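Local coordinates for lipoxygenase (Cyanothece sp., PDB 5EK8), which is a non-heme iron 9R-lipoxygenase that probably inserts both atoms of molecular oxygen into polyunsaturated fatty acids, at residues 249-254 and 304-309; 259-264 and 275-280; 292-297 and 308-313; 349-354 and 585-590. All coordinates share one frame; numbering follows the deposited sequence.

Interaction 1: residues 249-254 and 304-309; sequences YFVLRV and LFPTMI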
# COMPACT_ATOMS: atom_id res chain seq x y z
N TYR A 249 -26.64 -9.17 -8.90
CA TYR A 249 -25.69 -8.17 -8.44
C TYR A 249 -24.81 -8.74 -7.33
O TYR A 249 -23.62 -8.42 -7.24
CB TYR A 249 -26.41 -6.91 -7.96
CG TYR A 249 -25.47 -5.75 -7.74
CD1 TYR A 249 -24.89 -5.10 -8.82
CD2 TYR A 249 -25.15 -5.33 -6.46
CE1 TYR A 249 -24.02 -4.05 -8.63
CE2 TYR A 249 -24.28 -4.28 -6.26
CZ TYR A 249 -23.71 -3.64 -7.34
OH TYR A 249 -22.84 -2.59 -7.14
N PHE A 250 -25.41 -9.58 -6.48
CA PHE A 250 -24.67 -10.26 -5.42
C PHE A 250 -23.52 -11.05 -6.00
O PHE A 250 -22.37 -10.94 -5.55
CB PHE A 250 -25.61 -11.17 -4.63
CG PHE A 250 -24.93 -11.95 -3.53
CD1 PHE A 250 -24.62 -13.29 -3.70
CD2 PHE A 250 -24.61 -11.33 -2.33
CE1 PHE A 250 -24.01 -14.00 -2.69
CE2 PHE A 250 -23.99 -12.05 -1.32
CZ PHE A 250 -23.69 -13.38 -1.49
N VAL A 251 -23.83 -11.84 -7.03
CA VAL A 251 -22.82 -12.65 -7.72
C VAL A 251 -21.78 -11.77 -8.40
O VAL A 251 -20.57 -11.99 -8.26
CB VAL A 251 -23.48 -13.57 -8.76
CG1 VAL A 251 -22.42 -14.18 -9.68
CG2 VAL A 251 -24.28 -14.65 -8.07
N LEU A 252 -22.26 -10.76 -9.13
CA LEU A 252 -21.36 -9.84 -9.82
C LEU A 252 -20.34 -9.21 -8.88
O LEU A 252 -19.17 -9.07 -9.23
CB LEU A 252 -22.16 -8.75 -10.54
CG LEU A 252 -22.76 -9.17 -11.88
CD1 LEU A 252 -23.54 -8.03 -12.48
CD2 LEU A 252 -21.67 -9.64 -12.84
N ARG A 253 -20.78 -8.83 -7.68
CA ARG A 253 -19.89 -8.15 -6.74
C ARG A 253 -19.02 -9.14 -5.98
O ARG A 253 -17.94 -8.79 -5.51
CB ARG A 253 -20.69 -7.29 -5.77
CG ARG A 253 -21.44 -6.15 -6.45
CD ARG A 253 -20.59 -5.47 -7.52
NE ARG A 253 -19.56 -4.60 -6.94
CZ ARG A 253 -18.67 -3.92 -7.66
NH1 ARG A 253 -17.78 -3.15 -7.05
NH2 ARG A 253 -18.67 -4.01 -8.98
N VAL A 254 -19.50 -10.38 -5.85
CA VAL A 254 -18.66 -11.43 -5.31
C VAL A 254 -17.47 -11.64 -6.25
O VAL A 254 -16.33 -11.79 -5.81
CB VAL A 254 -19.43 -12.75 -5.13
CG1 VAL A 254 -18.48 -13.93 -5.06
CG2 VAL A 254 -20.29 -12.68 -3.87
N LEU A 304 -23.09 -17.57 -12.97
CA LEU A 304 -23.03 -18.03 -11.59
C LEU A 304 -24.27 -17.61 -10.81
O LEU A 304 -24.55 -16.42 -10.69
CB LEU A 304 -21.77 -17.50 -10.90
CG LEU A 304 -20.47 -18.30 -11.05
CD1 LEU A 304 -19.32 -17.55 -10.41
CD2 LEU A 304 -20.63 -19.68 -10.43
N PHE A 305 -25.00 -18.58 -10.29
CA PHE A 305 -26.17 -18.32 -9.46
C PHE A 305 -25.90 -18.77 -8.03
O PHE A 305 -25.29 -19.82 -7.82
CB PHE A 305 -27.40 -19.03 -10.01
CG PHE A 305 -27.63 -18.82 -11.48
CD1 PHE A 305 -28.44 -17.79 -11.93
CD2 PHE A 305 -27.03 -19.65 -12.42
CE1 PHE A 305 -28.64 -17.59 -13.28
CE2 PHE A 305 -27.23 -19.45 -13.76
CZ PHE A 305 -28.04 -18.42 -14.20
N PRO A 306 -26.36 -18.00 -7.04
CA PRO A 306 -26.19 -18.41 -5.64
C PRO A 306 -27.17 -19.51 -5.25
O PRO A 306 -28.37 -19.36 -5.47
CB PRO A 306 -26.45 -17.12 -4.86
CG PRO A 306 -27.41 -16.36 -5.72
CD PRO A 306 -27.10 -16.72 -7.16
N THR A 307 -26.67 -20.60 -4.68
CA THR A 307 -27.53 -21.72 -4.31
C THR A 307 -27.94 -21.67 -2.84
O THR A 307 -29.10 -21.92 -2.51
CB THR A 307 -26.85 -23.06 -4.60
OG1 THR A 307 -25.65 -23.16 -3.82
CG2 THR A 307 -26.50 -23.16 -6.07
N MET A 308 -26.99 -21.35 -1.96
CA MET A 308 -27.31 -21.12 -0.56
C MET A 308 -26.23 -20.30 0.15
O MET A 308 -25.17 -20.05 -0.40
CB MET A 308 -27.51 -22.44 0.19
CG MET A 308 -26.26 -23.29 0.37
SD MET A 308 -26.56 -24.73 1.42
CE MET A 308 -27.84 -25.58 0.50
N ILE A 309 -26.54 -19.87 1.36
CA ILE A 309 -25.61 -19.18 2.22
C ILE A 309 -25.82 -19.74 3.61
O ILE A 309 -26.95 -19.74 4.12
CB ILE A 309 -25.81 -17.64 2.24
CG1 ILE A 309 -25.58 -17.02 0.86
CG2 ILE A 309 -24.88 -16.97 3.26
CD1 ILE A 309 -25.83 -15.54 0.82
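Where Val-251 lies against Leu-304, the helical turns of 249-254 pass over the strand segment 304-309 with axes 8.2 Å apart at closest and chain directions at 108°. So steep a crossing confines the contact to two successive helix residues, Phe-250 and Val-251, whose CB atoms both point toward the strand. Val-251 carries CG1 anti to its backbone N (chi1 168°). That methyl packs on CB of Leu-304 at 3.6 Å, the two side chains crossing at about a right angle, while its sister CG2 lies 3.6 Å from CD of Pro-306. Both methyls also come up to the carbonyl O of Leu-304. The case is an example of helix-on-sheet packing, with an irregularity in how the sheet face is assembled: Leu-304 and Pro-306 follow the usual alternation, but a classic beta bulge, in which Thr-307 and Met-308 both oppose Tyr-296, shifts it by one, and Ile-309 joins them on the side of the helix. An alanine in place of Val-251 would remove both methyls and would probably open a gap over Leu-304 CB and Pro-306 CD. Further along the strand, Phe-250 and Ile-309 reach toward each other tip to tip, CZ of the ring meeting CD1 of the isoleucine at 3.8 Å. Around this pair, Phe-346 and Phe-297 meet the Phe-250 ring and Trp-339 touches Ile-309.

Interaction 2: residues 259-264 and 275-280; sequences NPCLLK and MSFIWD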
# COMPACT_ATOMS: atom_id res chain seq x y z
N ASN A 259 -13.69 -6.71 -2.82
CA ASN A 259 -13.10 -8.00 -2.51
C ASN A 259 -13.48 -8.99 -3.60
O ASN A 259 -14.53 -9.62 -3.53
CB ASN A 259 -13.57 -8.51 -1.14
CG ASN A 259 -12.76 -9.69 -0.63
OD1 ASN A 259 -12.06 -10.37 -1.38
ND2 ASN A 259 -12.86 -9.95 0.67
N PRO A 260 -12.63 -9.11 -4.63
CA PRO A 260 -12.94 -10.05 -5.70
C PRO A 260 -12.58 -11.45 -5.25
O PRO A 260 -11.40 -11.81 -5.22
CB PRO A 260 -12.06 -9.58 -6.87
CG PRO A 260 -11.15 -8.50 -6.29
CD PRO A 260 -11.30 -8.52 -4.80
N CYS A 261 -13.60 -12.23 -4.91
CA CYS A 261 -13.40 -13.53 -4.26
C CYS A 261 -12.74 -14.57 -5.17
O CYS A 261 -13.20 -14.81 -6.28
CB CYS A 261 -14.74 -14.06 -3.76
SG CYS A 261 -15.52 -13.03 -2.48
N LEU A 262 -11.66 -15.17 -4.68
CA LEU A 262 -11.06 -16.31 -5.35
C LEU A 262 -11.80 -17.55 -4.88
O LEU A 262 -11.51 -18.09 -3.81
CB LEU A 262 -9.56 -16.40 -5.05
CG LEU A 262 -8.67 -17.20 -6.01
CD1 LEU A 262 -7.21 -16.81 -5.82
CD2 LEU A 262 -8.82 -18.69 -5.80
N LEU A 263 -12.77 -17.99 -5.67
CA LEU A 263 -13.69 -19.03 -5.25
C LEU A 263 -13.07 -20.43 -5.11
O LEU A 263 -12.02 -20.72 -5.68
CB LEU A 263 -14.87 -19.11 -6.23
CG LEU A 263 -15.81 -17.91 -6.28
CD1 LEU A 263 -17.04 -18.27 -7.09
CD2 LEU A 263 -16.20 -17.44 -4.89
N LYS A 264 -13.74 -21.27 -4.34
CA LYS A 264 -13.37 -22.67 -4.24
C LYS A 264 -14.32 -23.50 -5.10
O LYS A 264 -15.54 -23.35 -5.03
CB LYS A 264 -13.39 -23.14 -2.78
CG LYS A 264 -12.44 -22.36 -1.88
CD LYS A 264 -12.19 -23.06 -0.55
CE LYS A 264 -13.34 -22.87 0.43
NZ LYS A 264 -12.99 -23.38 1.78
N MET A 275 -17.48 -19.82 -1.27
CA MET A 275 -16.53 -18.93 -0.63
C MET A 275 -16.76 -18.94 0.89
O MET A 275 -17.90 -18.83 1.36
CB MET A 275 -16.64 -17.51 -1.18
CG MET A 275 -15.57 -16.54 -0.66
SD MET A 275 -13.97 -16.63 -1.49
CE MET A 275 -13.16 -17.97 -0.61
N SER A 276 -15.67 -19.08 1.63
CA SER A 276 -15.76 -19.27 3.07
C SER A 276 -15.10 -18.13 3.83
O SER A 276 -13.96 -17.75 3.55
CB SER A 276 -15.10 -20.60 3.48
OG SER A 276 -15.64 -21.69 2.76
N PHE A 277 -15.83 -17.61 4.81
CA PHE A 277 -15.23 -16.71 5.77
C PHE A 277 -15.48 -17.25 7.17
O PHE A 277 -16.61 -17.23 7.67
CB PHE A 277 -15.80 -15.29 5.62
CG PHE A 277 -15.45 -14.65 4.30
CD1 PHE A 277 -14.12 -14.40 3.97
CD2 PHE A 277 -16.44 -14.29 3.40
CE1 PHE A 277 -13.79 -13.82 2.77
CE2 PHE A 277 -16.12 -13.70 2.20
CZ PHE A 277 -14.80 -13.46 1.88
N ILE A 278 -14.41 -17.75 7.79
CA ILE A 278 -14.47 -18.33 9.13
C ILE A 278 -13.53 -17.59 10.07
O ILE A 278 -12.35 -17.40 9.77
CB ILE A 278 -14.12 -19.83 9.12
CG1 ILE A 278 -15.28 -20.65 8.56
CG2 ILE A 278 -13.80 -20.31 10.52
CD1 ILE A 278 -15.17 -20.92 7.08
N TRP A 279 -14.06 -17.18 11.22
CA TRP A 279 -13.33 -16.29 12.13
C TRP A 279 -12.99 -16.97 13.45
O TRP A 279 -12.67 -16.30 14.43
CB TRP A 279 -14.16 -15.03 12.39
CG TRP A 279 -14.74 -14.45 11.13
CD1 TRP A 279 -15.93 -14.77 10.55
CD2 TRP A 279 -14.14 -13.45 10.30
NE1 TRP A 279 -16.12 -14.03 9.40
CE2 TRP A 279 -15.03 -13.21 9.23
CE3 TRP A 279 -12.94 -12.73 10.35
CZ2 TRP A 279 -14.76 -12.29 8.22
CZ3 TRP A 279 -12.68 -11.81 9.34
CH2 TRP A 279 -13.58 -11.60 8.30
N ASP A 280 -13.04 -18.30 13.47
CA ASP A 280 -12.77 -19.06 14.69
C ASP A 280 -11.39 -18.74 15.29
O ASP A 280 -11.17 -18.90 16.49
CB ASP A 280 -12.87 -20.56 14.43
CG ASP A 280 -14.27 -20.99 14.03
OD1 ASP A 280 -14.41 -22.03 13.35
OD2 ASP A 280 -15.23 -20.27 14.38
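Met-275 and Cys-261 form the apolar centre, with SD of the methionine 3.5 Å from CB of the cysteine. The methionine chain starts with CG anti to its backbone N (chi1 -174°) and then bends at both later torsions, curling beside the chain 261-263. At its root, CB receives CD2 of Leu-263 at 3.7 Å, the two side chains crossing obliquely; at its tip, CE lies 3.6 Å from the carbonyl O of Leu-262. Trp-515 of strand 513-515 also touches it. An alanine in place of Met-275 would keep the CB contact with Leu-263 but would probably leave a gap beside Cys-261 and the Leu-262 carbonyl. Outward on one side, CZ of Phe-277 lies 4.4 Å from SG of Cys-261. The same CZ meets ND2 of Asn-259 tip to tip at 4.2 Å, with amide and ring planes 55° apart. That ND2 is a donor to two acceptors on helix 337-377, Ala-350 O and Asp-353 OD1, which fixes the turn of the amide. On the other side, the Lys-264 chain bends at chi3, and its NZ makes a weak hydrogen bond of 3.3 Å to Ser-276 OG. Firmer partners hold both ends: Asn-508 and Asp-510 the ammonium, Glu-294 the hydroxyl. The arrangement joins the approach to the hairpin of strands 264-266 and 272-277 to the long lipoxygenase helix carrying the iron ligands His-359 and His-364; the Asn-259 side chain is about 8 Å from that of His-359.

Interaction 3: residues 292-297 and 308-313; sequences NVEAYF and MITIQS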
# COMPACT_ATOMS: atom_id res chain seq x y z
N ASN A 292 -19.37 -16.80 10.83
CA ASN A 292 -18.78 -17.74 9.89
C ASN A 292 -19.77 -17.95 8.75
O ASN A 292 -20.73 -18.70 8.89
CB ASN A 292 -18.45 -19.08 10.57
CG ASN A 292 -17.35 -18.95 11.61
OD1 ASN A 292 -16.56 -18.01 11.59
ND2 ASN A 292 -17.30 -19.91 12.52
N VAL A 293 -19.54 -17.25 7.65
CA VAL A 293 -20.49 -17.31 6.53
C VAL A 293 -19.87 -17.99 5.32
O VAL A 293 -18.72 -17.73 4.96
CB VAL A 293 -21.00 -15.91 6.13
CG1 VAL A 293 -21.89 -15.35 7.21
CG2 VAL A 293 -19.84 -14.96 5.86
N GLU A 294 -20.64 -18.87 4.70
CA GLU A 294 -20.17 -19.56 3.52
C GLU A 294 -21.22 -19.46 2.42
O GLU A 294 -22.37 -19.83 2.62
CB GLU A 294 -19.85 -21.02 3.85
CG GLU A 294 -18.84 -21.17 4.97
CD GLU A 294 -18.31 -22.59 5.12
OE1 GLU A 294 -18.91 -23.37 5.89
OE2 GLU A 294 -17.30 -22.91 4.46
N ALA A 295 -20.82 -18.93 1.27
CA ALA A 295 -21.75 -18.76 0.16
C ALA A 295 -21.47 -19.79 -0.91
O ALA A 295 -20.34 -19.96 -1.33
CB ALA A 295 -21.67 -17.36 -0.41
N TYR A 296 -22.52 -20.47 -1.35
CA TYR A 296 -22.40 -21.50 -2.36
C TYR A 296 -23.01 -21.01 -3.66
O TYR A 296 -24.05 -20.34 -3.66
CB TYR A 296 -23.08 -22.79 -1.90
CG TYR A 296 -22.47 -23.38 -0.65
CD1 TYR A 296 -21.64 -24.49 -0.71
CD2 TYR A 296 -22.73 -22.83 0.60
CE1 TYR A 296 -21.09 -25.04 0.43
CE2 TYR A 296 -22.18 -23.36 1.75
CZ TYR A 296 -21.36 -24.47 1.66
OH TYR A 296 -20.81 -25.01 2.81
N PHE A 297 -22.36 -21.32 -4.77
CA PHE A 297 -22.82 -20.90 -6.09
C PHE A 297 -22.80 -22.09 -7.04
O PHE A 297 -22.08 -23.05 -6.81
CB PHE A 297 -21.95 -19.77 -6.64
CG PHE A 297 -21.72 -18.65 -5.66
CD1 PHE A 297 -22.55 -17.53 -5.67
CD2 PHE A 297 -20.69 -18.71 -4.74
CE1 PHE A 297 -22.34 -16.49 -4.78
CE2 PHE A 297 -20.48 -17.67 -3.84
CZ PHE A 297 -21.31 -16.56 -3.86
N MET A 308 -26.99 -21.35 -1.96
CA MET A 308 -27.31 -21.12 -0.56
C MET A 308 -26.23 -20.30 0.15
O MET A 308 -25.17 -20.05 -0.40
CB MET A 308 -27.51 -22.44 0.19
CG MET A 308 -26.26 -23.29 0.37
SD MET A 308 -26.56 -24.73 1.42
CE MET A 308 -27.84 -25.58 0.50
N ILE A 309 -26.54 -19.87 1.36
CA ILE A 309 -25.61 -19.18 2.22
C ILE A 309 -25.82 -19.74 3.61
O ILE A 309 -26.95 -19.74 4.12
CB ILE A 309 -25.81 -17.64 2.24
CG1 ILE A 309 -25.58 -17.02 0.86
CG2 ILE A 309 -24.88 -16.97 3.26
CD1 ILE A 309 -25.83 -15.54 0.82
N THR A 310 -24.76 -20.25 4.21
CA THR A 310 -24.84 -20.75 5.56
C THR A 310 -24.20 -19.74 6.50
O THR A 310 -23.19 -19.10 6.17
CB THR A 310 -24.16 -22.11 5.71
OG1 THR A 310 -22.73 -21.95 5.71
CG2 THR A 310 -24.57 -23.02 4.57
N ILE A 311 -24.81 -19.58 7.67
CA ILE A 311 -24.33 -18.63 8.66
C ILE A 311 -24.22 -19.29 10.03
O ILE A 311 -25.19 -19.81 10.57
CB ILE A 311 -25.24 -17.40 8.76
CG1 ILE A 311 -25.31 -16.65 7.42
CG2 ILE A 311 -24.75 -16.46 9.85
CD1 ILE A 311 -26.25 -15.45 7.43
N GLN A 312 -23.02 -19.26 10.60
CA GLN A 312 -22.82 -19.78 11.94
C GLN A 312 -22.20 -18.71 12.82
O GLN A 312 -21.05 -18.32 12.61
CB GLN A 312 -21.95 -21.04 11.90
CG GLN A 312 -21.92 -21.78 13.21
CD GLN A 312 -21.18 -23.08 13.12
OE1 GLN A 312 -21.54 -24.04 13.79
NE2 GLN A 312 -20.13 -23.13 12.30
N SER A 313 -22.95 -18.24 13.80
CA SER A 313 -22.55 -17.03 14.53
C SER A 313 -22.00 -17.30 15.93
O SER A 313 -22.41 -18.25 16.60
CB SER A 313 -23.74 -16.07 14.62
OG SER A 313 -24.25 -15.77 13.34
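Met-308 holds CG between its backbone N and carbonyl carbon (chi1 68°), and Tyr-296 holds its own CG anti to the carbonyl carbon, which brings the two side chains alongside each other with Met-308 CG 3.6 Å from Tyr-296 CD2. The sulfur then sits obliquely to the ring, SD 4.8 Å from the centroid of Tyr-296 and 27° off its normal, a Met-aromatic contact. CG2 of Thr-310 comes up to CE2 of the same ring at 3.7 Å. Next along this face, OG1 of Thr-310 packs on CB of Glu-294, whose carboxylate is taken by Ser-276, Lys-274 and Arg-328. On the other face Val-293 and Ile-311 lie side by side, CG1 of each 3.7 Å from CG1 of the other, and Ala-295 CB rests near Ile-309 CG1; helix 337-377 covers this side. Asn-292 with Gln-312 and Glu-294 with Thr-310 each exchange two backbone hydrogen bonds. Tyr-296 N gives one more to Met-308 O at 2.8 Å, nearly straight at 173°, while Tyr-296 O turns to Thr-307 N in the bulge. The ladder is that of an antiparallel beta hairpin, strands 291-300 and 303-313, within a larger antiparallel sheet, where strand 272-277 lies next to 291-300 and strand 329-331 next to 303-313.

Interaction 4: residues 349-354 and 585-590; sequences AALFDG and AYNSLA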
# COMPACT_ATOMS: atom_id res chain seq x y z
N ALA A 349 -19.02 -9.48 5.92
CA ALA A 349 -17.84 -10.32 6.16
C ALA A 349 -16.83 -10.12 5.03
O ALA A 349 -15.62 -10.05 5.26
CB ALA A 349 -18.23 -11.78 6.30
N ALA A 350 -17.34 -10.00 3.81
CA ALA A 350 -16.51 -9.84 2.63
C ALA A 350 -15.86 -8.46 2.60
O ALA A 350 -14.77 -8.29 2.05
CB ALA A 350 -17.31 -10.07 1.37
N LEU A 351 -16.52 -7.48 3.20
CA LEU A 351 -15.99 -6.12 3.19
C LEU A 351 -14.89 -5.98 4.23
O LEU A 351 -13.84 -5.40 3.96
CB LEU A 351 -17.10 -5.09 3.45
CG LEU A 351 -16.65 -3.63 3.26
CD1 LEU A 351 -16.64 -3.28 1.79
CD2 LEU A 351 -17.53 -2.66 4.03
N PHE A 352 -15.13 -6.50 5.43
CA PHE A 352 -14.10 -6.47 6.46
C PHE A 352 -12.88 -7.29 6.03
O PHE A 352 -11.74 -6.84 6.17
CB PHE A 352 -14.63 -6.96 7.80
CG PHE A 352 -13.56 -7.06 8.86
CD1 PHE A 352 -12.94 -5.92 9.33
CD2 PHE A 352 -13.17 -8.29 9.36
CE1 PHE A 352 -11.95 -6.00 10.30
CE2 PHE A 352 -12.19 -8.38 10.33
CZ PHE A 352 -11.58 -7.23 10.80
N ASP A 353 -13.12 -8.50 5.52
CA ASP A 353 -12.04 -9.33 5.02
C ASP A 353 -11.29 -8.61 3.90
O ASP A 353 -10.07 -8.64 3.83
CB ASP A 353 -12.56 -10.67 4.51
CG ASP A 353 -11.47 -11.51 3.88
OD1 ASP A 353 -11.38 -11.56 2.64
OD2 ASP A 353 -10.69 -12.12 4.63
N GLY A 354 -12.06 -7.96 3.03
CA GLY A 354 -11.51 -7.23 1.91
C GLY A 354 -10.61 -6.10 2.34
O GLY A 354 -9.56 -5.88 1.74
N ALA A 585 -26.96 0.98 4.35
CA ALA A 585 -28.00 -0.04 4.34
C ALA A 585 -27.55 -1.30 3.61
O ALA A 585 -28.04 -2.41 3.87
CB ALA A 585 -29.27 0.51 3.71
N TYR A 586 -26.60 -1.13 2.70
CA TYR A 586 -26.18 -2.19 1.80
C TYR A 586 -24.95 -2.93 2.33
O TYR A 586 -24.77 -4.13 2.09
CB TYR A 586 -25.90 -1.61 0.42
CG TYR A 586 -25.30 -2.58 -0.57
CD1 TYR A 586 -26.06 -3.58 -1.15
CD2 TYR A 586 -23.96 -2.49 -0.93
CE1 TYR A 586 -25.51 -4.47 -2.06
CE2 TYR A 586 -23.40 -3.36 -1.83
CZ TYR A 586 -24.18 -4.35 -2.40
OH TYR A 586 -23.61 -5.23 -3.30
N ASN A 587 -24.10 -2.21 3.05
CA ASN A 587 -22.85 -2.78 3.52
C ASN A 587 -22.20 -2.02 4.67
O ASN A 587 -22.41 -0.82 4.83
CB ASN A 587 -21.87 -2.88 2.36
CG ASN A 587 -21.08 -4.17 2.38
OD1 ASN A 587 -21.05 -4.87 3.40
ND2 ASN A 587 -20.43 -4.50 1.27
N SER A 588 -21.44 -2.75 5.47
CA SER A 588 -20.64 -2.15 6.54
C SER A 588 -19.52 -3.11 6.93
O SER A 588 -19.43 -4.23 6.42
CB SER A 588 -21.51 -1.81 7.75
OG SER A 588 -22.28 -2.93 8.14
N LEU A 589 -18.65 -2.67 7.84
CA LEU A 589 -17.53 -3.51 8.27
C LEU A 589 -17.97 -4.49 9.35
O LEU A 589 -17.21 -5.39 9.72
CB LEU A 589 -16.37 -2.64 8.76
CG LEU A 589 -15.69 -1.81 7.67
CD1 LEU A 589 -14.70 -0.82 8.28
CD2 LEU A 589 -14.98 -2.72 6.69
N ALA A 590 -19.20 -4.31 9.84
CA ALA A 590 -19.76 -5.19 10.86
C ALA A 590 -21.25 -4.94 11.07
O ALA A 590 -21.79 -3.94 10.59
CB ALA A 590 -19.01 -5.03 12.18
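The loop 585-590 runs up against helix segment 349-354 so closely that CA of Phe-352 lies 4.9 Å from CA of Leu-589. Leu-351 carries most of the contact. Its CG stands anti to the backbone N (chi1 -172°); from there the second torsion (chi2 80°) sets the two methyls, and CD2 lies 3.4 Å from the carbonyl O of Ser-588 and 3.7 Å from CD2 of Leu-589, the two leucine side chains crossing at about a right angle. Its other flank lies against the amide of Asn-587: CD1 is 4.0 Å from ND2, and CB stands equally near OD1. That amide has polar partners of its own, ND2 giving a hydrogen bond to Glu-580 O and OD1 accepting a weak one from Ser-588 N. The principle at work is a long irregular segment laid over the central lipoxygenase helix, here 337-377, which further along carries the iron ligands His-359 and His-364; the side chain of Leu-589 is about 9 Å from that of His-359. Phe-352 meets the loop with its root, CB lying 3.6 Å from Leu-589 O. Its ring leads away from the loop, to Trp-279 and to Phe-424 and Met-427 of helix 421-432. Within the loop, Ser-588 OG donates to Ala-590 O at 2.7 Å from 37° above the carbonyl plane, a side-chain-to-backbone bond spanning Leu-589. One helical turn before Leu-351, Arg-347 NE bonds to Tyr-586 O.

How the interactions relate
Followed from the N terminus, the chain leaves helix 247-256, and interaction 1 closes a long loop when strand 303-313 returns to that helix. Interaction 2 is a shorter closure nested inside this loop, bringing 275-280 back to 259-264. Interaction 3 comes next in series: it opens within the loop of interaction 1 and ends on the same strand, sharing Met-308 and Ile-309. The first three thus tie one helix and its following loop to a single antiparallel sheet. Interaction 4 opens only after these have closed and spans more than 230 residues, adding a distant loop to helix 337-377, which Asn-259 and Val-293 also touch, from interactions 2 and 3.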